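Local coordinates for protein peroxiredoxin 6 (Arenicola marina, PDB 2V2G) that probably reduces hydrogen peroxide and organic hydroperoxides to water and alcohols with the help of thiols, as a peroxiredoxin of the Prx6 subfamily, at residues 7-12 and 32-37; 79-84 and 96-101. The protein carries 1 engineered substitution. All blocks are in the same frame, centred on the assembly; numbering follows the deposited sequence.

Contact 1 of 2, residues 7-12 and 32-37; sequences EVFPNF and GVLFSH
F9 and F12 converge on L34, the residue at which the loop before strand 13-16 meets strand 31-36 in the central mixed sheet of the thioredoxin-like peroxiredoxin fold; F9 also packs on I133 and F131 of the neighbouring strand. L34 lies deep within the sheet, while its neighbour F35 packs on helix 43-54 on the other face. The CD2 methyl of L34 is turned toward both phenylalanines because chi1 (173°) carries CG away from the backbone N. The tight side is at F9, whose side chain crosses that of L34 at about a right angle; CD2 of L34 approaches obliquely, 3.6 Å from F9 CE2. F12 stands slightly farther off, with its CE2 4.2 Å from L34 CD2, and its ring stacks on F23.

The looser side is the loop's outer run. V8 is exposed and P10 and N11 are partly so, and polar bonds fix this course: F9 O receives H24 NE2, and N11 OD1 the backbone N of H24. N11 also centres an inverse gamma turn with a weak bond from F12 N to P10 O. The CD of P10, next in the chain, lies 3.5 Å above the plane of the F9 ring, offset toward the rim.

Contact 2 of 2, residues 79-84 and 96-101; sequences EWSEDV and YPIIAD
S81 and I98 make the closest approach between residues 79-84 and 96-101, a polar side chain facing an apolar one. Followed along the helix, the contact begins beyond E79, which stays exposed and packs on S208 of the second subunit. W80 comes next. Its indole reaches toward the strand without quite touching it, the ring atom CZ3 stopping 4.6 Å from I98 CD1, while NE1 is hydrogen-bonded to T46 OG1. At S81 the two segments truly meet: OG lies 3.5 Å from I98 CD1. This is van der Waals packing, since a methyl offers nothing to bond; the hydroxyl has its hydrogen bond with the carbonyl O of H77, one helical turn back. I98 meets it with its longer branch, stretched straight out to CD1 (chi2 -178°).

The arrangement belongs to a beta-alpha-beta crossover of the thioredoxin-like fold, in which strand 64-70 passes through helix 74-88 to the parallel strand 98-100. Past E82, D83 turns toward the dimer partner, and its OD2 is hydrogen-bonded to both Y212 OH and S208 OG of the second subunit. V84 returns to the core with two methyls at work. CG2 sits 3.6 Å above the centre of the W80 ring, and CG1 lies 4.2 Å from Y96 OH, a hydroxyl hydrogen-bonded to the carbonyl of L49. The V84 side chain is about 7 Å from that of S45, the engineered serine at the predicted peroxidatic position.

Both contacts are buried and serve one central sheet, yet they lie in different surroundings. Contact 1 covers a face with a loop and is purely apolar where its segments meet; contact 2 sets a helix against a strand, mixes hydroxyls with methyls, and borders both the second subunit and the active-site region. Their centres are about 17 Å apart, but side chains bridge the gap. Alternation along strand 98-100 accounts for part of this: I98 faces helix 74-88, whereas the CD1 of I99 lies 3.7 Å from F12 CZ and 4.0 Å from L34 CD1. On the helix-covered face F35 touches Y96, while the H37 ring meets the W80 indole with planes at about 40°.

Contact 1 of 2, residues 7-12 and 32-37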
loop_
_atom_site.group_PDB
_atom_site.type_symbol
_atom_site.label_atom_id
_atom_site.label_comp_id
_atom_site.label_asym_id
_atom_site.label_seq_id
_atom_site.Cartn_x
_atom_site.Cartn_y
_atom_site.Cartn_z
ATOM N N GLU A 7 0.194 -9.408 13.238
ATOM C CA GLU A 7 -0.646 -10.577 13.567
ATOM C C GLU A 7 -0.107 -11.797 12.839
ATOM O O GLU A 7 0.373 -11.676 11.697
ATOM C CB GLU A 7 -2.082 -10.377 13.096
ATOM C CG GLU A 7 -2.951 -9.507 13.919
ATOM C CD GLU A 7 -4.453 -9.602 13.415
ATOM O OE1 GLU A 7 -4.948 -10.767 13.184
ATOM O OE2 GLU A 7 -5.090 -8.548 13.349
ATOM N N VAL A 8 -0.238 -12.970 13.479
ATOM C CA VAL A 8 0.011 -14.239 12.770
ATOM C C VAL A 8 -1.044 -14.440 11.674
ATOM O O VAL A 8 -2.270 -14.359 11.925
ATOM C CB VAL A 8 0.087 -15.433 13.743
ATOM C CG1 VAL A 8 0.262 -16.750 12.950
ATOM C CG2 VAL A 8 1.289 -15.198 14.674
ATOM N N PHE A 9 -0.567 -14.616 10.437
ATOM C CA PHE A 9 -1.455 -14.806 9.321
ATOM C C PHE A 9 -2.260 -16.085 9.526
ATOM O O PHE A 9 -1.743 -17.081 10.024
ATOM C CB PHE A 9 -0.676 -14.835 8.002
ATOM C CG PHE A 9 -1.465 -14.211 6.860
ATOM C CD1 PHE A 9 -1.525 -12.846 6.719
ATOM C CD2 PHE A 9 -2.130 -15.026 5.949
ATOM C CE1 PHE A 9 -2.288 -12.272 5.716
ATOM C CE2 PHE A 9 -2.872 -14.456 4.908
ATOM C CZ PHE A 9 -2.945 -13.106 4.796
ATOM N N PRO A 10 -3.550 -16.089 9.223
ATOM C CA PRO A 10 -4.309 -17.353 9.378
ATOM C C PRO A 10 -3.687 -18.555 8.637
ATOM O O PRO A 10 -3.246 -18.459 7.463
ATOM C CB PRO A 10 -5.724 -17.006 8.844
ATOM C CG PRO A 10 -5.591 -15.698 8.236
ATOM C CD PRO A 10 -4.389 -14.978 8.728
ATOM N N ASN A 11 -3.672 -19.690 9.356
ATOM C CA ASN A 11 -3.165 -20.959 8.817
ATOM C C ASN A 11 -4.321 -21.675 8.117
ATOM O O ASN A 11 -4.850 -22.736 8.519
ATOM C CB ASN A 11 -2.554 -21.807 9.908
ATOM C CG ASN A 11 -1.772 -22.957 9.357
ATOM O OD1 ASN A 11 -1.507 -23.046 8.143
ATOM N ND2 ASN A 11 -1.376 -23.835 10.246
ATOM N N PHE A 12 -4.717 -21.036 7.021
ATOM C CA PHE A 12 -5.918 -21.444 6.319
ATOM C C PHE A 12 -5.696 -22.670 5.441
ATOM O O PHE A 12 -4.548 -22.931 5.012
ATOM C CB PHE A 12 -6.530 -20.275 5.519
ATOM C CG PHE A 12 -5.666 -19.744 4.420
ATOM C CD1 PHE A 12 -5.615 -20.371 3.194
ATOM C CD2 PHE A 12 -4.890 -18.602 4.606
ATOM C CE1 PHE A 12 -4.840 -19.880 2.153
ATOM C CE2 PHE A 12 -4.085 -18.109 3.565
ATOM C CZ PHE A 12 -4.056 -18.745 2.337
ATOM N N GLY A 32 6.868 -14.389 2.115
ATOM C CA GLY A 32 5.794 -14.653 1.195
ATOM C C GLY A 32 5.014 -13.423 0.821
ATOM O O GLY A 32 4.927 -12.508 1.620
ATOM N N VAL A 33 4.386 -13.461 -0.347
ATOM C CA VAL A 33 3.465 -12.407 -0.782
ATOM C C VAL A 33 2.183 -13.084 -1.254
ATOM O O VAL A 33 2.241 -13.872 -2.227
ATOM C CB VAL A 33 4.016 -11.511 -1.946
ATOM C CG1 VAL A 33 2.917 -10.624 -2.533
ATOM C CG2 VAL A 33 5.177 -10.663 -1.409
ATOM N N LEU A 34 1.090 -12.858 -0.534
ATOM C CA LEU A 34 -0.234 -13.241 -0.975
ATOM C C LEU A 34 -0.912 -12.044 -1.600
ATOM O O LEU A 34 -0.976 -10.986 -0.978
ATOM C CB LEU A 34 -1.086 -13.766 0.220
ATOM C CG LEU A 34 -2.553 -14.068 0.027
ATOM C CD1 LEU A 34 -2.680 -15.080 -1.069
ATOM C CD2 LEU A 34 -3.158 -14.648 1.360
ATOM N N PHE A 35 -1.411 -12.182 -2.821
ATOM C CA PHE A 35 -2.062 -11.042 -3.485
ATOM C C PHE A 35 -3.329 -11.509 -4.120
ATOM O O PHE A 35 -3.400 -12.654 -4.601
ATOM C CB PHE A 35 -1.135 -10.377 -4.477
ATOM C CG PHE A 35 -0.696 -11.204 -5.624
ATOM C CD1 PHE A 35 0.282 -12.157 -5.456
ATOM C CD2 PHE A 35 -1.189 -10.926 -6.899
ATOM C CE1 PHE A 35 0.721 -12.970 -6.565
ATOM C CE2 PHE A 35 -0.734 -11.660 -7.995
ATOM C CZ PHE A 35 0.222 -12.660 -7.825
ATOM N N SER A 36 -4.373 -10.694 -4.047
ATOM C CA SER A 36 -5.657 -11.057 -4.597
ATOM C C SER A 36 -5.998 -10.206 -5.823
ATOM O O SER A 36 -5.417 -9.145 -6.081
ATOM C CB SER A 36 -6.771 -10.910 -3.564
ATOM O OG SER A 36 -6.922 -9.537 -3.213
ATOM N N HIS A 37 -6.997 -10.688 -6.564
ATOM C CA HIS A 37 -7.619 -9.954 -7.625
ATOM C C HIS A 37 -9.112 -10.277 -7.733
ATOM O O HIS A 37 -9.572 -11.309 -7.248
ATOM C CB HIS A 37 -6.946 -10.230 -8.980
ATOM C CG HIS A 37 -7.137 -11.640 -9.457
ATOM N ND1 HIS A 37 -6.356 -12.685 -9.009
ATOM C CD2 HIS A 37 -8.010 -12.175 -10.346
ATOM C CE1 HIS A 37 -6.781 -13.813 -9.568
ATOM N NE2 HIS A 37 -7.804 -13.540 -10.360
#

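Contact 2 of 2, residues 79-84 and 96-101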
loop_
_atom_site.group_PDB
_atom_site.type_symbol
_atom_site.label_atom_id
_atom_site.label_comp_id
_atom_site.label_asym_id
_atom_site.label_seq_id
_atom_site.Cartn_x
_atom_site.Cartn_y
_atom_site.Cartn_z
ATOM N N GLU A 79 -7.612 -22.267 -16.805
ATOM C CA GLU A 79 -7.870 -21.782 -18.152
ATOM C C GLU A 79 -7.368 -20.352 -18.330
ATOM O O GLU A 79 -6.673 -20.020 -19.283
ATOM C CB GLU A 79 -9.349 -21.799 -18.466
ATOM C CG GLU A 79 -9.634 -21.423 -19.919
ATOM C CD GLU A 79 -11.115 -21.376 -20.276
ATOM O OE1 GLU A 79 -11.969 -21.566 -19.385
ATOM O OE2 GLU A 79 -11.414 -21.117 -21.468
ATOM N N TRP A 80 -7.730 -19.503 -17.393
ATOM C CA TRP A 80 -7.288 -18.120 -17.472
ATOM C C TRP A 80 -5.772 -17.960 -17.386
ATOM O O TRP A 80 -5.223 -17.021 -17.949
ATOM C CB TRP A 80 -7.986 -17.311 -16.389
ATOM C CG TRP A 80 -7.594 -15.869 -16.359
ATOM C CD1 TRP A 80 -7.648 -14.966 -17.386
ATOM C CD2 TRP A 80 -7.089 -15.171 -15.235
ATOM N NE1 TRP A 80 -7.245 -13.736 -16.940
ATOM C CE2 TRP A 80 -6.882 -13.832 -15.627
ATOM C CE3 TRP A 80 -6.802 -15.538 -13.917
ATOM C CZ2 TRP A 80 -6.397 -12.855 -14.744
ATOM C CZ3 TRP A 80 -6.312 -14.553 -13.034
ATOM C CH2 TRP A 80 -6.097 -13.240 -13.467
ATOM N N SER A 81 -5.095 -18.850 -16.676
ATOM C CA SER A 81 -3.666 -18.772 -16.552
ATOM C C SER A 81 -2.972 -18.776 -17.958
ATOM O O SER A 81 -1.939 -18.159 -18.130
ATOM C CB SER A 81 -3.106 -19.889 -15.666
ATOM O OG SER A 81 -3.404 -19.717 -14.300
ATOM N N GLU A 82 -3.578 -19.441 -18.955
ATOM C CA GLU A 82 -3.033 -19.421 -20.328
ATOM C C GLU A 82 -3.082 -18.013 -20.939
ATOM O O GLU A 82 -2.186 -17.631 -21.706
ATOM C CB GLU A 82 -3.787 -20.407 -21.213
ATOM C CG GLU A 82 -3.593 -21.882 -20.825
ATOM C CD GLU A 82 -2.107 -22.264 -20.576
ATOM O OE1 GLU A 82 -1.284 -22.074 -21.490
ATOM O OE2 GLU A 82 -1.752 -22.748 -19.477
ATOM N N ASP A 83 -4.117 -17.252 -20.613
ATOM C CA ASP A 83 -4.234 -15.861 -21.038
ATOM C C ASP A 83 -3.176 -15.014 -20.316
ATOM O O ASP A 83 -2.536 -14.144 -20.926
ATOM C CB ASP A 83 -5.630 -15.296 -20.744
ATOM C CG ASP A 83 -6.756 -15.890 -21.612
ATOM O OD1 ASP A 83 -6.532 -16.731 -22.541
ATOM O OD2 ASP A 83 -7.904 -15.481 -21.318
ATOM N N VAL A 84 -2.985 -15.274 -19.017
ATOM C CA VAL A 84 -1.966 -14.560 -18.232
ATOM C C VAL A 84 -0.550 -14.776 -18.806
ATOM O O VAL A 84 0.223 -13.842 -18.972
ATOM C CB VAL A 84 -2.006 -14.971 -16.734
ATOM C CG1 VAL A 84 -0.892 -14.312 -15.963
ATOM C CG2 VAL A 84 -3.332 -14.574 -16.101
ATOM N N TYR A 96 3.581 -19.469 -9.961
ATOM C CA TYR A 96 2.944 -19.389 -8.627
ATOM C C TYR A 96 1.525 -20.016 -8.634
ATOM O O TYR A 96 0.837 -20.018 -9.665
ATOM C CB TYR A 96 2.841 -17.930 -8.103
ATOM C CG TYR A 96 2.217 -16.971 -9.096
ATOM C CD1 TYR A 96 0.850 -16.915 -9.269
ATOM C CD2 TYR A 96 3.013 -16.185 -9.924
ATOM C CE1 TYR A 96 0.270 -16.080 -10.248
ATOM C CE2 TYR A 96 2.429 -15.318 -10.883
ATOM C CZ TYR A 96 1.078 -15.301 -11.053
ATOM O OH TYR A 96 0.499 -14.481 -11.992
ATOM N N PRO A 97 1.079 -20.520 -7.457
ATOM C CA PRO A 97 -0.314 -21.049 -7.394
ATOM C C PRO A 97 -1.369 -19.934 -7.325
ATOM O O PRO A 97 -1.035 -18.781 -6.943
ATOM C CB PRO A 97 -0.341 -21.823 -6.070
ATOM C CG PRO A 97 1.075 -21.774 -5.490
ATOM C CD PRO A 97 1.775 -20.636 -6.159
ATOM N N ILE A 98 -2.621 -20.283 -7.654
ATOM C CA ILE A 98 -3.765 -19.355 -7.471
ATOM C C ILE A 98 -4.790 -20.071 -6.599
ATOM O O ILE A 98 -5.220 -21.184 -6.938
ATOM C CB ILE A 98 -4.429 -18.952 -8.795
ATOM C CG1 ILE A 98 -3.382 -18.571 -9.864
ATOM C CG2 ILE A 98 -5.391 -17.757 -8.560
ATOM C CD1 ILE A 98 -3.993 -18.088 -11.238
ATOM N N ILE A 99 -5.137 -19.479 -5.473
ATOM C CA ILE A 99 -6.107 -19.992 -4.510
ATOM C C ILE A 99 -7.526 -19.710 -4.992
ATOM O O ILE A 99 -7.776 -18.597 -5.541
ATOM C CB ILE A 99 -5.896 -19.323 -3.166
ATOM C CG1 ILE A 99 -4.558 -19.727 -2.580
ATOM C CG2 ILE A 99 -7.110 -19.641 -2.183
ATOM C CD1 ILE A 99 -4.135 -18.798 -1.386
ATOM N N ALA A 100 -8.429 -20.670 -4.796
ATOM C CA ALA A 100 -9.861 -20.533 -5.143
ATOM C C ALA A 100 -10.675 -20.295 -3.885
ATOM O O ALA A 100 -10.964 -21.257 -3.212
ATOM C CB ALA A 100 -10.373 -21.789 -5.840
ATOM N N ASP A 101 -11.103 -19.064 -3.620
ATOM C CA ASP A 101 -11.837 -18.711 -2.380
ATOM C C ASP A 101 -13.354 -18.615 -2.644
ATOM O O ASP A 101 -14.037 -17.576 -2.416
ATOM C CB ASP A 101 -11.291 -17.388 -1.846
ATOM C CG ASP A 101 -11.907 -16.992 -0.514
ATOM O OD1 ASP A 101 -12.120 -17.897 0.379
ATOM O OD2 ASP A 101 -12.156 -15.771 -0.340
#